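PDB 2DGD: 223aa long hypothetical arylmalonate decarboxylase from Sulfolobus tokodaii, which is of unproven function but is probably an arylmalonate decarboxylase-like lyase that assembles as an octamer. Local coordinates for residues I69-R74 against V93-S98. Numbering follows the deposited sequence.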
# COMPACT_ATOMS: atom_id res chain seq x y z
N ILE A 69 -18.01 20.89 21.98
CA ILE A 69 -17.46 22.23 21.99
C ILE A 69 -17.97 22.90 20.72
O ILE A 69 -18.32 22.21 19.77
CB ILE A 69 -15.92 22.22 22.00
CG1 ILE A 69 -15.40 23.62 22.29
CG2 ILE A 69 -15.38 21.74 20.66
CD1 ILE A 69 -13.92 23.68 22.55
N ILE A 70 -18.03 24.22 20.71
CA ILE A 70 -18.53 24.94 19.55
C ILE A 70 -17.57 25.99 19.03
O ILE A 70 -16.92 26.69 19.79
CB ILE A 70 -19.89 25.61 19.88
CG1 ILE A 70 -20.95 24.53 20.10
CG2 ILE A 70 -20.29 26.57 18.77
CD1 ILE A 70 -22.31 25.05 20.42
N ILE A 71 -17.48 26.08 17.71
CA ILE A 71 -16.61 27.04 17.05
C ILE A 71 -17.49 28.09 16.40
O ILE A 71 -18.43 27.74 15.69
CB ILE A 71 -15.77 26.39 15.93
CG1 ILE A 71 -14.82 25.34 16.50
CG2 ILE A 71 -14.99 27.46 15.17
CD1 ILE A 71 -14.03 24.60 15.45
N TYR A 72 -17.20 29.36 16.66
CA TYR A 72 -17.95 30.46 16.06
C TYR A 72 -17.17 30.81 14.79
O TYR A 72 -16.21 31.57 14.83
CB TYR A 72 -17.99 31.66 17.00
CG TYR A 72 -18.80 32.82 16.47
CD1 TYR A 72 -20.18 32.70 16.31
CD2 TYR A 72 -18.19 34.01 16.08
CE1 TYR A 72 -20.93 33.75 15.78
CE2 TYR A 72 -18.93 35.07 15.55
CZ TYR A 72 -20.30 34.93 15.40
OH TYR A 72 -21.05 35.95 14.86
N GLY A 73 -17.60 30.24 13.67
CA GLY A 73 -16.89 30.46 12.42
C GLY A 73 -17.20 31.70 11.61
O GLY A 73 -17.31 31.62 10.39
N ARG A 74 -17.35 32.84 12.27
CA ARG A 74 -17.63 34.08 11.57
C ARG A 74 -16.67 35.12 12.09
O ARG A 74 -16.00 34.90 13.11
CB ARG A 74 -19.06 34.55 11.83
CG ARG A 74 -20.12 33.51 11.55
CD ARG A 74 -21.49 34.02 11.93
NE ARG A 74 -21.87 35.19 11.15
CZ ARG A 74 -23.01 35.85 11.30
NH1 ARG A 74 -23.28 36.90 10.54
NH2 ARG A 74 -23.89 35.47 12.22
N VAL A 93 -15.13 28.68 20.76
CA VAL A 93 -13.83 28.88 20.13
C VAL A 93 -13.98 29.95 19.06
O VAL A 93 -14.76 29.79 18.12
CB VAL A 93 -13.30 27.59 19.47
CG1 VAL A 93 -12.06 27.91 18.64
CG2 VAL A 93 -12.96 26.56 20.52
N ILE A 94 -13.25 31.04 19.22
CA ILE A 94 -13.30 32.12 18.24
C ILE A 94 -12.01 32.02 17.44
O ILE A 94 -10.95 32.37 17.92
CB ILE A 94 -13.40 33.50 18.94
CG1 ILE A 94 -14.71 33.57 19.73
CG2 ILE A 94 -13.35 34.62 17.91
CD1 ILE A 94 -14.87 34.84 20.52
N PRO A 95 -12.10 31.52 16.19
CA PRO A 95 -10.93 31.36 15.33
C PRO A 95 -9.90 32.48 15.37
O PRO A 95 -8.70 32.21 15.45
CB PRO A 95 -11.54 31.13 13.94
CG PRO A 95 -12.97 31.59 14.07
CD PRO A 95 -13.34 31.20 15.46
N GLU A 96 -10.35 33.73 15.32
CA GLU A 96 -9.43 34.87 15.35
C GLU A 96 -8.57 34.87 16.61
O GLU A 96 -7.37 35.14 16.56
CB GLU A 96 -10.23 36.17 15.25
CG GLU A 96 -9.38 37.42 15.18
CD GLU A 96 -9.98 38.49 14.29
OE1 GLU A 96 -10.01 38.30 13.04
OE2 GLU A 96 -10.43 39.52 14.83
N GLU A 97 -9.18 34.55 17.75
CA GLU A 97 -8.45 34.49 19.01
C GLU A 97 -7.54 33.27 19.06
O GLU A 97 -6.51 33.29 19.73
CB GLU A 97 -9.43 34.46 20.18
CG GLU A 97 -10.31 35.69 20.30
CD GLU A 97 -11.14 35.72 21.60
OE1 GLU A 97 -11.90 36.71 21.79
OE2 GLU A 97 -11.03 34.77 22.42
N SER A 98 -7.92 32.21 18.35
CA SER A 98 -7.13 30.99 18.30
C SER A 98 -5.83 31.28 17.56
O SER A 98 -4.76 30.82 17.96
CB SER A 98 -7.90 29.89 17.55
OG SER A 98 -9.14 29.62 18.17
O HOH W 1 -13.08 34.61 13.71
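Ile70 and Tyr72 grip the backbone of Val93 from both ends. Val93 N donates to Ile70 O at 2.8 Å, and Tyr72 N donates to Val93 O at 2.9 Å. They make a single parallel-type bridge centred on Ile71 and Val93. Val93 O also receives a CA-H...O contact from Ile71 CA at 3.5 Å. The apolar contacts lie beside this bridge. Val93 CG2 meets Ile69 CD1 at 3.7 Å, the two side chains crossing obliquely. Ile71 runs alongside Val93 in the same direction, its CG1 against Val93 CB. Its CG2, anti to the backbone N, reaches Pro95 CD at 4.1 Å. Pro95, in the first turn of helix 95-105, sets its CD next to Tyr72 O. One water links the two segments further on, donating to Arg74 O and accepting from Glu96 N at 3.3 Å. Strand 69-72 is an edge strand of a three-stranded parallel sheet and is bonded to strand 6-13 through Ile69, Ile71 and Gly73. On its other edge Val93 extends the sheet by one residue, just before Ile94, the N-cap of helix 95-105. The setting is an alpha/beta fold of the Asp/Glu racemase clan. Helix 202-214 packs on Ile69 and Val93, while helix 49-63 packs on Ile70 and Tyr72.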